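Pesticidal crystal protein Cry2Aa (Bacillus thuringiensis serovar kurstaki, PDB 1I5P) promotes colloid-osmotic lysis of midgut epithelial cells of dipteran and lepidopteran larvae, to which it binds. Local coordinates at residues N225-A230 / E243-M248; L431-E436 / R448-P453; S513-N518 / N581-R586; R533-G538 / N602-I607; V559-R564 / G593-S598. All blocks are in the same frame, centred on the assembly; numbering follows the deposited sequence.

Interactions 1 and 3 are buried and touch each other. The Tyr227 ring of interaction 1 packs on Phe516 of interaction 3, joining the helical domain to the C-terminal beta domain. Interaction 1 is apolar helix packing, whereas interaction 3 ties a hairpin tip to a loop by hydrogen bonds. Interaction 2 is partly buried and stands apart in the middle domain, with a weak direct bond and a water bridge. Interactions 4 and 5 lie about 9 Å apart between centres and meet where strands 602-610 and 555-561 pair. Interaction 4 is regular strand pairing with a salt bridge on its polar face; interaction 5 pairs an asparagine amide with one backbone residue, above an isoleucine contact.

Interaction 1 (N225-A230 / E243-M248); sequences NTYQTA and EFRTYM
Tyr227 and Phe244 form the heart of a buried, apolar contact between two consecutive antiparallel helices, 202-232 and 238-259. The short segments run at 170° to each other, with their axes 12.0 Å apart. That wide spacing is filled by large side chains. With CG anti to the backbone N (chi1 175°), the Tyr227 ring spans most of it. The planes of the Tyr227 and Phe244 rings differ by 13°, but the rings are displaced so far that little of one lies over the other. Their closest atoms are Tyr227 CE1 and Phe244 CE2, at 3.4 Å. The same Tyr227 CE1 lies 3.6 Å from Met248 CB, and Met248 CG touches Tyr227 CD1. The phenol oxygen reaches the far helix, with Tyr227 OH 3.4 Å from Arg245 CB. One turn further on, Ala230 CB packs on Phe244 CZ at 4.0 Å. The guanidinium of Arg245 points elsewhere and bonds Asn274 O. Phe253 meets the Tyr227 ring edge-to-face, and Leu171 of helix 170-193 touches both Ala230 and Phe244. Such aromatic and aliphatic packing between neighbouring helices belongs to the N-terminal helical bundle of the delta-endotoxins.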
# COMPACT_ATOMS: atom_id res chain seq x y z
N ASN A 225 7.87 12.35 -9.04
CA ASN A 225 7.63 13.33 -10.10
C ASN A 225 7.24 12.68 -11.42
O ASN A 225 6.32 13.14 -12.09
CB ASN A 225 8.87 14.21 -10.30
CG ASN A 225 9.18 15.07 -9.08
OD1 ASN A 225 8.32 15.33 -8.25
ND2 ASN A 225 10.42 15.55 -8.99
N THR A 226 7.92 11.60 -11.80
CA THR A 226 7.60 10.92 -13.06
C THR A 226 6.16 10.42 -13.05
O THR A 226 5.42 10.60 -14.02
CB THR A 226 8.55 9.73 -13.30
OG1 THR A 226 9.90 10.20 -13.38
CG2 THR A 226 8.20 9.02 -14.61
N TYR A 227 5.76 9.79 -11.96
CA TYR A 227 4.41 9.27 -11.84
C TYR A 227 3.36 10.37 -11.79
O TYR A 227 2.33 10.28 -12.47
CB TYR A 227 4.29 8.40 -10.60
CG TYR A 227 2.89 7.90 -10.34
CD1 TYR A 227 2.37 6.82 -11.04
CD2 TYR A 227 2.09 8.51 -9.37
CE1 TYR A 227 1.08 6.35 -10.79
CE2 TYR A 227 0.80 8.05 -9.11
CZ TYR A 227 0.31 6.97 -9.82
OH TYR A 227 -0.96 6.51 -9.55
N GLN A 228 3.61 11.41 -11.00
CA GLN A 228 2.65 12.51 -10.88
C GLN A 228 2.39 13.20 -12.21
O GLN A 228 1.25 13.55 -12.51
CB GLN A 228 3.11 13.55 -9.85
CG GLN A 228 2.83 13.15 -8.41
CD GLN A 228 2.90 14.34 -7.45
OE1 GLN A 228 3.97 14.90 -7.22
NE2 GLN A 228 1.76 14.71 -6.89
N THR A 229 3.44 13.40 -12.99
CA THR A 229 3.28 14.05 -14.29
C THR A 229 2.35 13.21 -15.18
O THR A 229 1.46 13.75 -15.84
CB THR A 229 4.64 14.21 -15.00
OG1 THR A 229 5.46 15.11 -14.25
CG2 THR A 229 4.46 14.74 -16.41
N ALA A 230 2.56 11.90 -15.18
CA ALA A 230 1.75 11.00 -15.99
C ALA A 230 0.31 10.92 -15.48
O ALA A 230 -0.64 10.90 -16.26
CB ALA A 230 2.37 9.61 -16.00
N GLU A 243 -6.07 0.76 -11.81
CA GLU A 243 -5.06 -0.21 -12.24
C GLU A 243 -3.75 0.48 -12.58
O GLU A 243 -2.67 -0.07 -12.36
CB GLU A 243 -5.55 -1.00 -13.45
CG GLU A 243 -6.76 -1.87 -13.19
CD GLU A 243 -6.66 -3.21 -13.90
OE1 GLU A 243 -6.21 -3.24 -15.06
OE2 GLU A 243 -7.05 -4.23 -13.30
N PHE A 244 -3.84 1.69 -13.14
CA PHE A 244 -2.64 2.42 -13.47
C PHE A 244 -1.88 2.66 -12.17
O PHE A 244 -0.66 2.50 -12.12
CB PHE A 244 -2.99 3.77 -14.11
CG PHE A 244 -1.79 4.63 -14.42
CD1 PHE A 244 -0.98 4.34 -15.52
CD2 PHE A 244 -1.45 5.70 -13.60
CE1 PHE A 244 0.14 5.12 -15.80
CE2 PHE A 244 -0.33 6.49 -13.87
CZ PHE A 244 0.47 6.19 -14.98
N ARG A 245 -2.61 3.04 -11.13
CA ARG A 245 -2.01 3.30 -9.82
C ARG A 245 -1.45 2.02 -9.22
O ARG A 245 -0.32 1.99 -8.73
CB ARG A 245 -3.04 3.91 -8.86
CG ARG A 245 -2.53 4.05 -7.42
CD ARG A 245 -3.57 4.70 -6.53
NE ARG A 245 -3.12 4.77 -5.14
CZ ARG A 245 -2.97 3.71 -4.35
NH1 ARG A 245 -3.24 2.49 -4.79
NH2 ARG A 245 -2.54 3.87 -3.10
N THR A 246 -2.25 0.96 -9.25
CA THR A 246 -1.84 -0.32 -8.71
C THR A 246 -0.56 -0.80 -9.37
O THR A 246 0.39 -1.19 -8.69
CB THR A 246 -2.93 -1.38 -8.91
OG1 THR A 246 -4.03 -1.09 -8.03
CG2 THR A 246 -2.39 -2.77 -8.61
N TYR A 247 -0.54 -0.75 -10.70
CA TYR A 247 0.63 -1.18 -11.45
C TYR A 247 1.88 -0.44 -10.98
O TYR A 247 2.90 -1.06 -10.69
CB TYR A 247 0.42 -0.94 -12.95
CG TYR A 247 1.46 -1.65 -13.80
CD1 TYR A 247 1.19 -2.90 -14.36
CD2 TYR A 247 2.73 -1.10 -13.97
CE1 TYR A 247 2.18 -3.59 -15.08
CE2 TYR A 247 3.72 -1.78 -14.67
CZ TYR A 247 3.43 -3.02 -15.22
OH TYR A 247 4.43 -3.71 -15.89
N MET A 248 1.81 0.88 -10.90
CA MET A 248 2.95 1.69 -10.46
C MET A 248 3.27 1.55 -8.97
O MET A 248 4.43 1.62 -8.57
CB MET A 248 2.71 3.16 -10.80
CG MET A 248 2.75 3.47 -12.31
SD MET A 248 4.34 3.03 -13.07
CE MET A 248 3.85 2.69 -14.78

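Interaction 2 (L431-E436 / R448-P453); sequences LVIRNE and RNIESP
The Arg434 stem packs on the Pro453 ring, the two side chains running past one another in opposing senses. Arg434 CB is the first atom to touch, 4.1 Å from Pro453 CG. Next, Arg434 CG comes closer to the same Pro453 CG, at 3.5 Å. It also lies near Glu451 O. Arg434 CD passes Pro453 CA at 3.9 Å. The chain then bends at chi3 (-69°), which sets the position of NE. NE has a long, weak ion pair with Asp437. At the tip, Arg434 NH1 makes a salt bridge of 2.8 Å to Glu436 OE2, within its own segment. The backbone of Arg434 is held as well. A water accepts from Arg434 N at 2.7 Å and donates to Glu451 O, bridging the two segments. Further back, Val432 N gives a weak hydrogen bond of 3.3 Å to Ser452 OG, and Val432 CB packs on Pro453 CD. Ile433 and Ile450 meet through their CG2 atoms on the buried side. Arg434 is the N-cap residue of helix 435-438. The two isoleucines rest on Phe295 of helix 293-300, and Pro430 at the end of strand 422-430 touches Ile450 and Ser452.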
# COMPACT_ATOMS: atom_id res chain seq x y z
N LEU A 431 -23.55 5.08 -10.63
CA LEU A 431 -23.30 5.15 -12.07
C LEU A 431 -22.64 6.48 -12.44
O LEU A 431 -21.70 6.52 -13.23
CB LEU A 431 -24.59 4.97 -12.86
CG LEU A 431 -24.44 5.01 -14.39
CD1 LEU A 431 -23.52 3.89 -14.85
CD2 LEU A 431 -25.81 4.88 -15.05
N VAL A 432 -23.15 7.56 -11.87
CA VAL A 432 -22.61 8.89 -12.14
C VAL A 432 -22.41 9.68 -10.86
O VAL A 432 -23.36 9.88 -10.10
CB VAL A 432 -23.55 9.71 -13.07
CG1 VAL A 432 -22.90 11.04 -13.41
CG2 VAL A 432 -23.85 8.92 -14.34
N ILE A 433 -21.18 10.11 -10.61
CA ILE A 433 -20.88 10.90 -9.43
C ILE A 433 -21.04 12.36 -9.84
O ILE A 433 -20.45 12.79 -10.83
CB ILE A 433 -19.44 10.69 -8.95
CG1 ILE A 433 -19.21 9.21 -8.62
CG2 ILE A 433 -19.16 11.58 -7.74
CD1 ILE A 433 -17.77 8.85 -8.36
N ARG A 434 -21.83 13.11 -9.08
CA ARG A 434 -22.08 14.52 -9.37
C ARG A 434 -20.78 15.31 -9.31
O ARG A 434 -19.88 14.98 -8.53
CB ARG A 434 -23.08 15.09 -8.36
CG ARG A 434 -24.21 14.13 -8.00
CD ARG A 434 -25.34 14.81 -7.24
NE ARG A 434 -25.01 15.24 -5.87
CZ ARG A 434 -25.11 16.49 -5.43
NH1 ARG A 434 -25.53 17.45 -6.25
NH2 ARG A 434 -24.84 16.79 -4.17
N ASN A 435 -20.66 16.35 -10.13
CA ASN A 435 -19.45 17.17 -10.09
C ASN A 435 -19.38 17.85 -8.73
O ASN A 435 -18.30 18.18 -8.26
CB ASN A 435 -19.46 18.23 -11.19
CG ASN A 435 -19.17 17.66 -12.57
OD1 ASN A 435 -18.47 16.66 -12.72
ND2 ASN A 435 -19.71 18.31 -13.60
N GLU A 436 -20.54 18.05 -8.10
CA GLU A 436 -20.59 18.68 -6.79
C GLU A 436 -19.88 17.80 -5.77
O GLU A 436 -19.35 18.30 -4.77
CB GLU A 436 -22.03 18.93 -6.34
CG GLU A 436 -22.81 19.89 -7.23
CD GLU A 436 -23.60 19.18 -8.32
OE1 GLU A 436 -22.98 18.56 -9.21
OE2 GLU A 436 -24.85 19.25 -8.29
N ARG A 448 -21.10 10.65 4.01
CA ARG A 448 -21.87 11.41 3.04
C ARG A 448 -22.44 10.44 2.01
O ARG A 448 -21.76 9.50 1.59
CB ARG A 448 -20.98 12.44 2.32
CG ARG A 448 -21.74 13.58 1.66
CD ARG A 448 -20.98 14.18 0.48
NE ARG A 448 -19.73 14.84 0.85
CZ ARG A 448 -18.81 15.25 -0.03
NH1 ARG A 448 -19.01 15.05 -1.33
NH2 ARG A 448 -17.70 15.84 0.37
N ASN A 449 -23.70 10.65 1.62
CA ASN A 449 -24.32 9.77 0.63
C ASN A 449 -23.91 10.17 -0.78
O ASN A 449 -24.14 11.31 -1.20
CB ASN A 449 -25.84 9.81 0.77
CG ASN A 449 -26.32 9.32 2.12
OD1 ASN A 449 -25.71 8.45 2.73
ND2 ASN A 449 -27.44 9.88 2.58
N ILE A 450 -23.30 9.25 -1.50
CA ILE A 450 -22.86 9.51 -2.87
C ILE A 450 -23.84 8.87 -3.84
O ILE A 450 -23.75 7.67 -4.13
CB ILE A 450 -21.44 8.95 -3.12
CG1 ILE A 450 -20.49 9.45 -2.03
CG2 ILE A 450 -20.94 9.39 -4.49
CD1 ILE A 450 -20.43 10.96 -1.89
N GLU A 451 -24.79 9.66 -4.33
CA GLU A 451 -25.81 9.16 -5.25
C GLU A 451 -25.76 9.86 -6.61
O GLU A 451 -25.16 10.93 -6.75
CB GLU A 451 -27.19 9.37 -4.59
CG GLU A 451 -28.41 8.98 -5.42
CD GLU A 451 -29.71 9.07 -4.62
OE1 GLU A 451 -29.88 10.05 -3.87
OE2 GLU A 451 -30.56 8.16 -4.74
N SER A 452 -26.37 9.23 -7.61
CA SER A 452 -26.41 9.79 -8.96
C SER A 452 -27.22 11.08 -8.96
O SER A 452 -28.15 11.23 -8.17
CB SER A 452 -27.05 8.81 -9.94
OG SER A 452 -26.12 7.83 -10.38
N PRO A 453 -26.89 12.01 -9.87
CA PRO A 453 -27.62 13.28 -9.96
C PRO A 453 -29.08 12.97 -10.24
O PRO A 453 -29.37 11.94 -10.84
CB PRO A 453 -26.95 13.98 -11.13
CG PRO A 453 -25.56 13.42 -11.10
CD PRO A 453 -25.84 11.96 -10.90
O HOH W 1 -22.57 11.84 -6.80

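Interaction 3 (S513-N518 / N581-R586); sequences SEKFGN and NDNGAR
Asp582 accepts two successive backbone N-H groups from the loop 513-518 through its buried carboxylate. Phe516 N donates to Asp582 OD1 at 2.7 Å, on the syn lone pair, with a nearly straight bond of 167°. Gly517 N donates to Asp582 OD2 at 2.8 Å. It also comes from the syn side, but 26° out of the carboxylate plane. Each carboxylate oxygen therefore has a backbone partner, and two points fix the rotation of the group. With CG anti to the backbone N (chi1 -155°), the Asp582 carboxylate is carried toward the loop. Beside it, Asn583 ND2 donates to Glu514 O at 2.9 Å. Glu514 O is gripped twice, since Lys515 NZ reaches it at 3.0 Å from the opposite face of the carbonyl plane. Lys515 NZ has further partners. It bonds Ser522 OG, makes a weak bond to Ser513 O, and donates to a water. That water in turn donates to Asn583 O at 2.8 Å and so links the two segments. The lysine stem is packed too, with Lys515 CE 3.5 Å from Ala585 CB. The Phe516 ring touches Asn583 CB through CE1 and then meets Ile224 and Gln228 of helix 202-232. Within 581-586, Asp582 and Ala585 exchange two backbone hydrogen bonds around Asn583 and Gly584. This is a tight beta hairpin with a two-residue loop, a type I' turn between short, weakly bonded strands. Its tip sits where the C-terminal beta domain meets the helical domain.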
# COMPACT_ATOMS: atom_id res chain seq x y z
N SER A 513 -4.44 12.39 3.18
CA SER A 513 -3.69 12.95 2.07
C SER A 513 -2.77 11.92 1.41
O SER A 513 -1.87 11.37 2.04
CB SER A 513 -2.87 14.15 2.56
OG SER A 513 -2.10 14.72 1.52
N GLU A 514 -3.01 11.68 0.13
CA GLU A 514 -2.25 10.73 -0.67
C GLU A 514 -0.72 10.88 -0.55
O GLU A 514 -0.20 12.00 -0.54
CB GLU A 514 -2.69 10.86 -2.13
CG GLU A 514 -1.75 10.23 -3.15
CD GLU A 514 -2.35 10.18 -4.54
OE1 GLU A 514 -2.63 11.26 -5.12
OE2 GLU A 514 -2.54 9.06 -5.06
N LYS A 515 -0.03 9.75 -0.45
CA LYS A 515 1.44 9.72 -0.37
C LYS A 515 1.97 8.60 -1.26
O LYS A 515 1.29 7.60 -1.47
CB LYS A 515 1.90 9.51 1.07
CG LYS A 515 1.60 10.68 1.99
CD LYS A 515 2.32 11.93 1.51
CE LYS A 515 1.84 13.16 2.26
NZ LYS A 515 0.39 13.42 2.01
N PHE A 516 3.17 8.77 -1.79
CA PHE A 516 3.74 7.76 -2.67
C PHE A 516 4.88 6.96 -2.05
O PHE A 516 5.13 5.82 -2.46
CB PHE A 516 4.21 8.41 -3.98
CG PHE A 516 3.15 9.24 -4.65
CD1 PHE A 516 3.16 10.62 -4.54
CD2 PHE A 516 2.12 8.63 -5.35
CE1 PHE A 516 2.15 11.40 -5.12
CE2 PHE A 516 1.10 9.39 -5.94
CZ PHE A 516 1.12 10.78 -5.82
N GLY A 517 5.57 7.54 -1.08
CA GLY A 517 6.67 6.83 -0.43
C GLY A 517 6.55 6.88 1.08
O GLY A 517 7.55 7.02 1.78
N ASN A 518 5.33 6.74 1.59
CA ASN A 518 5.07 6.81 3.02
C ASN A 518 4.37 5.58 3.60
O ASN A 518 3.81 5.64 4.70
CB ASN A 518 4.23 8.06 3.30
CG ASN A 518 4.02 8.32 4.78
OD1 ASN A 518 4.98 8.48 5.54
ND2 ASN A 518 2.76 8.36 5.21
N ASN A 581 10.14 14.98 -1.34
CA ASN A 581 8.91 15.75 -1.50
C ASN A 581 7.83 14.78 -1.97
O ASN A 581 7.81 14.37 -3.14
CB ASN A 581 9.08 16.88 -2.52
CG ASN A 581 8.03 17.97 -2.35
OD1 ASN A 581 6.83 17.71 -2.41
ND2 ASN A 581 8.49 19.20 -2.14
N ASP A 582 6.95 14.43 -1.04
CA ASP A 582 5.87 13.48 -1.30
C ASP A 582 4.54 14.20 -1.37
O ASP A 582 3.94 14.53 -0.35
CB ASP A 582 5.83 12.46 -0.16
CG ASP A 582 5.21 11.14 -0.57
OD1 ASP A 582 4.41 11.13 -1.53
OD2 ASP A 582 5.51 10.12 0.09
N ASN A 583 4.06 14.45 -2.59
CA ASN A 583 2.79 15.13 -2.79
C ASN A 583 2.69 16.42 -1.97
O ASN A 583 1.65 16.74 -1.40
CB ASN A 583 1.64 14.19 -2.43
CG ASN A 583 0.28 14.73 -2.82
OD1 ASN A 583 0.14 15.39 -3.85
ND2 ASN A 583 -0.73 14.46 -2.01
N GLY A 584 3.80 17.17 -1.91
CA GLY A 584 3.80 18.41 -1.17
C GLY A 584 4.38 18.31 0.24
O GLY A 584 4.85 19.30 0.79
N ALA A 585 4.35 17.12 0.82
CA ALA A 585 4.87 16.92 2.16
C ALA A 585 6.38 16.69 2.14
O ALA A 585 6.91 16.04 1.23
CB ALA A 585 4.17 15.75 2.84
N ARG A 586 7.08 17.23 3.13
CA ARG A 586 8.52 17.05 3.25
C ARG A 586 8.74 16.48 4.64
O ARG A 586 8.92 17.21 5.62
CB ARG A 586 9.25 18.39 3.11
CG ARG A 586 9.22 18.94 1.71
CD ARG A 586 9.76 20.35 1.68
NE ARG A 586 8.92 21.20 0.86
CZ ARG A 586 8.88 22.53 0.96
NH1 ARG A 586 9.65 23.15 1.84
NH2 ARG A 586 8.07 23.22 0.18
O HOH W 2 0.49 16.12 1.07

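Interaction 4 (R533-G538 / N602-I607); sequences RYTLRG and NVTLDI
Arg533 turns at chi3 (-67°), which swings its NE toward Asp606, whose CG is anti to its own carbonyl carbon (chi1 -66°). The two side chains run next to each other in the same direction. The guanidinium grips the carboxylate side-on with two nitrogens. Arg533 NE bonds Asp606 OD1 at 2.6 Å and Arg533 NH2 bonds Asp606 OD2 at 2.8 Å. Both oxygens use their syn lone pairs. The two groups are nearly coplanar, 16° apart, and both bonds are close to straight. Thr604 CB sits over one face of the guanidinium, 4.0 Å from Arg533 NE. This salt bridge spans a non-hydrogen-bonded pair of two antiparallel strands, 530-537 and 602-610, in the jelly-roll beta sandwich of the C-terminal domain. The hydrogen-bonded pairs are Tyr534 with Leu605 and Leu536 with Val603. In each pair both N-H groups donate across, as in Leu605 N to Tyr534 O at 2.7 Å and Leu536 N to Val603 O at 2.9 Å. Side chains of these four residues share the inner face. Leu536 CG meets Val603 CB there at 4.1 Å. The end of Ile607 also comes in, its CD1 4.0 Å from Tyr534 CE1. Ile622 of strand 617-626 touches Tyr534 and Leu605, and Tyr534 OH bonds Pro498 O. The other face is more polar. Thr535 OG1 bonds Thr502 OG1. At the far end Arg537 NH1 donates to Asn602 OD1 at 3.0 Å, arriving above the plane of the side-chain carbonyl.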
# COMPACT_ATOMS: atom_id res chain seq x y z
N ARG A 533 -5.89 9.62 18.70
CA ARG A 533 -5.54 8.55 19.62
C ARG A 533 -5.37 7.22 18.92
O ARG A 533 -6.16 6.86 18.05
CB ARG A 533 -6.60 8.39 20.71
CG ARG A 533 -6.50 7.05 21.44
CD ARG A 533 -7.32 7.00 22.71
NE ARG A 533 -6.78 7.91 23.71
CZ ARG A 533 -7.26 8.04 24.94
NH1 ARG A 533 -8.31 7.31 25.32
NH2 ARG A 533 -6.70 8.88 25.80
N TYR A 534 -4.33 6.49 19.32
CA TYR A 534 -4.04 5.17 18.78
C TYR A 534 -3.91 4.19 19.93
O TYR A 534 -3.47 4.56 21.02
CB TYR A 534 -2.75 5.20 17.97
CG TYR A 534 -2.79 6.19 16.83
CD1 TYR A 534 -2.54 7.54 17.05
CD2 TYR A 534 -3.15 5.78 15.55
CE1 TYR A 534 -2.66 8.47 16.02
CE2 TYR A 534 -3.27 6.71 14.51
CZ TYR A 534 -3.03 8.05 14.76
OH TYR A 534 -3.19 8.96 13.75
N THR A 535 -4.31 2.95 19.70
CA THR A 535 -4.24 1.93 20.73
C THR A 535 -3.49 0.71 20.22
O THR A 535 -3.75 0.20 19.13
CB THR A 535 -5.64 1.50 21.19
OG1 THR A 535 -6.38 2.66 21.57
CG2 THR A 535 -5.55 0.56 22.40
N LEU A 536 -2.56 0.22 21.04
CA LEU A 536 -1.76 -0.93 20.66
C LEU A 536 -1.64 -1.94 21.80
O LEU A 536 -1.74 -1.58 22.98
CB LEU A 536 -0.37 -0.45 20.23
CG LEU A 536 0.52 0.14 21.33
CD1 LEU A 536 1.42 -0.95 21.86
CD2 LEU A 536 1.35 1.29 20.79
N ARG A 537 -1.41 -3.19 21.43
CA ARG A 537 -1.25 -4.28 22.39
C ARG A 537 0.25 -4.43 22.62
O ARG A 537 0.96 -4.93 21.75
CB ARG A 537 -1.84 -5.57 21.82
CG ARG A 537 -1.89 -6.73 22.79
CD ARG A 537 -2.89 -6.47 23.89
NE ARG A 537 -3.00 -7.58 24.82
CZ ARG A 537 -3.88 -7.63 25.82
NH1 ARG A 537 -4.73 -6.63 26.01
NH2 ARG A 537 -3.91 -8.68 26.62
N GLY A 538 0.72 -4.01 23.79
CA GLY A 538 2.14 -4.09 24.09
C GLY A 538 2.75 -5.47 24.23
O GLY A 538 2.05 -6.47 24.40
N ASN A 602 -3.45 -2.87 26.66
CA ASN A 602 -3.85 -2.00 25.56
C ASN A 602 -3.36 -0.59 25.89
O ASN A 602 -3.97 0.13 26.67
CB ASN A 602 -5.37 -2.00 25.39
CG ASN A 602 -5.91 -3.33 24.92
OD1 ASN A 602 -5.20 -4.14 24.32
ND2 ASN A 602 -7.19 -3.57 25.19
N VAL A 603 -2.24 -0.21 25.29
CA VAL A 603 -1.64 1.10 25.51
C VAL A 603 -2.20 2.16 24.58
O VAL A 603 -2.33 1.93 23.38
CB VAL A 603 -0.12 1.02 25.31
CG1 VAL A 603 0.53 2.34 25.67
CG2 VAL A 603 0.45 -0.12 26.13
N THR A 604 -2.53 3.32 25.13
CA THR A 604 -3.06 4.40 24.31
C THR A 604 -1.94 5.40 24.00
O THR A 604 -1.12 5.72 24.86
CB THR A 604 -4.21 5.16 25.00
OG1 THR A 604 -3.72 5.79 26.19
CG2 THR A 604 -5.34 4.21 25.36
N LEU A 605 -1.92 5.87 22.76
CA LEU A 605 -0.93 6.84 22.32
C LEU A 605 -1.69 8.05 21.82
O LEU A 605 -2.36 7.98 20.78
CB LEU A 605 -0.07 6.27 21.19
CG LEU A 605 0.76 7.27 20.39
CD1 LEU A 605 1.82 7.91 21.28
CD2 LEU A 605 1.43 6.56 19.21
N ASP A 606 -1.60 9.16 22.54
CA ASP A 606 -2.29 10.37 22.12
C ASP A 606 -1.32 11.35 21.49
O ASP A 606 -0.32 11.72 22.08
CB ASP A 606 -3.00 11.04 23.31
CG ASP A 606 -4.13 10.19 23.86
OD1 ASP A 606 -4.86 9.58 23.06
OD2 ASP A 606 -4.28 10.15 25.10
N ILE A 607 -1.63 11.74 20.26
CA ILE A 607 -0.81 12.68 19.52
C ILE A 607 -1.59 13.97 19.30
O ILE A 607 -2.54 14.01 18.51
CB ILE A 607 -0.38 12.09 18.16
CG1 ILE A 607 0.38 10.77 18.38
CG2 ILE A 607 0.50 13.07 17.42
CD1 ILE A 607 0.88 10.09 17.11

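Interaction 5 (V559-R564 / G593-S598); sequences VTINGR and GNIVAS
Asn562 meets Val596 at the type I' turn of a beta hairpin, where strand 555-561 passes into strand 564-571. The turn, from Ile561 to Arg564, is closed by two backbone hydrogen bonds between those residues. Its tip leans on strand 585-597 of the C-terminal beta sandwich. The tight part is the amide of Asn562. It pairs with the backbone of a single residue. Val596 N donates to Asn562 OD1 at 2.9 Å, in a bond of 167°. Asn562 ND2 donates back to Val596 O at 3.2 Å, and that oxygen lies near the amide plane. Two bonds of opposite direction thus fix the rotation of the amide. They serve the N-H and C=O of Val596, while its neighbours Ile595 and Ala597 bond to Tyr543 and Gly540. Beneath the turn, the buried Ile561 and Ile595 cross at about a right angle. Their CG2 atoms touch at 3.8 Å, and Val603 of strand 602-610 packs against Ile561.

The partly exposed side is held less firmly. Arg564 is stretched out as far as NE on this side. Its NH1 comes close to Asn594 O, but the angle is too poor for a hydrogen bond. Instead Arg564 NH1 bonds Tyr566 OH. Asn562 OD1 sits 4.1 Å above one face of the Arg564 guanidinium, offset toward its rim.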
# COMPACT_ATOMS: atom_id res chain seq x y z
N VAL A 559 2.80 14.44 22.84
CA VAL A 559 2.51 13.01 22.89
C VAL A 559 2.31 12.56 24.33
O VAL A 559 3.13 12.82 25.20
CB VAL A 559 3.67 12.20 22.26
CG1 VAL A 559 3.34 10.72 22.32
CG2 VAL A 559 3.89 12.65 20.83
N THR A 560 1.19 11.88 24.56
CA THR A 560 0.89 11.38 25.89
C THR A 560 0.77 9.86 25.83
O THR A 560 -0.06 9.32 25.10
CB THR A 560 -0.42 11.98 26.43
OG1 THR A 560 -0.33 13.41 26.39
CG2 THR A 560 -0.66 11.54 27.86
N ILE A 561 1.62 9.20 26.60
CA ILE A 561 1.64 7.75 26.67
C ILE A 561 2.36 7.34 27.95
O ILE A 561 3.35 7.96 28.34
CB ILE A 561 2.37 7.17 25.43
CG1 ILE A 561 2.34 5.64 25.46
CG2 ILE A 561 3.80 7.70 25.36
CD1 ILE A 561 2.80 5.00 24.16
N ASN A 562 1.86 6.30 28.62
CA ASN A 562 2.47 5.83 29.86
C ASN A 562 2.41 6.92 30.93
O ASN A 562 3.26 6.97 31.82
CB ASN A 562 3.93 5.45 29.64
CG ASN A 562 4.11 4.33 28.63
OD1 ASN A 562 5.11 4.28 27.91
ND2 ASN A 562 3.15 3.41 28.58
N GLY A 563 1.41 7.78 30.85
CA GLY A 563 1.30 8.85 31.83
C GLY A 563 2.38 9.90 31.62
O GLY A 563 2.51 10.83 32.42
N ARG A 564 3.16 9.75 30.56
CA ARG A 564 4.23 10.70 30.25
C ARG A 564 3.78 11.63 29.13
O ARG A 564 3.11 11.20 28.18
CB ARG A 564 5.49 9.96 29.81
CG ARG A 564 5.88 8.75 30.66
CD ARG A 564 7.17 8.12 30.12
NE ARG A 564 7.36 6.75 30.58
CZ ARG A 564 8.30 5.93 30.10
NH1 ARG A 564 9.14 6.34 29.16
NH2 ARG A 564 8.40 4.69 30.56
N GLY A 593 10.79 10.20 22.05
CA GLY A 593 11.37 9.72 23.29
C GLY A 593 11.13 8.25 23.52
O GLY A 593 10.49 7.57 22.72
N ASN A 594 11.64 7.76 24.65
CA ASN A 594 11.50 6.36 25.02
C ASN A 594 10.13 6.06 25.61
O ASN A 594 9.63 6.80 26.45
CB ASN A 594 12.60 5.99 26.01
CG ASN A 594 12.47 4.57 26.52
OD1 ASN A 594 11.74 4.31 27.48
ND2 ASN A 594 13.16 3.65 25.87
N ILE A 595 9.52 4.97 25.15
CA ILE A 595 8.21 4.58 25.64
C ILE A 595 8.19 3.09 25.93
O ILE A 595 9.02 2.34 25.41
CB ILE A 595 7.09 4.94 24.63
CG1 ILE A 595 7.16 4.03 23.39
CG2 ILE A 595 7.20 6.40 24.22
CD1 ILE A 595 6.34 2.76 23.52
N VAL A 596 7.24 2.67 26.76
CA VAL A 596 7.12 1.26 27.12
C VAL A 596 5.82 0.68 26.57
O VAL A 596 4.74 1.16 26.89
CB VAL A 596 7.11 1.06 28.64
CG1 VAL A 596 7.30 -0.43 28.97
CG2 VAL A 596 8.20 1.89 29.29
N ALA A 597 5.94 -0.36 25.74
CA ALA A 597 4.77 -1.02 25.18
C ALA A 597 4.33 -2.09 26.19
O ALA A 597 4.52 -3.29 25.96
CB ALA A 597 5.11 -1.67 23.84
N SER A 598 3.77 -1.64 27.31
CA SER A 598 3.31 -2.50 28.39
C SER A 598 2.80 -3.86 27.89
O SER A 598 1.94 -3.92 27.01
CB SER A 598 2.21 -1.79 29.17
OG SER A 598 2.63 -0.49 29.55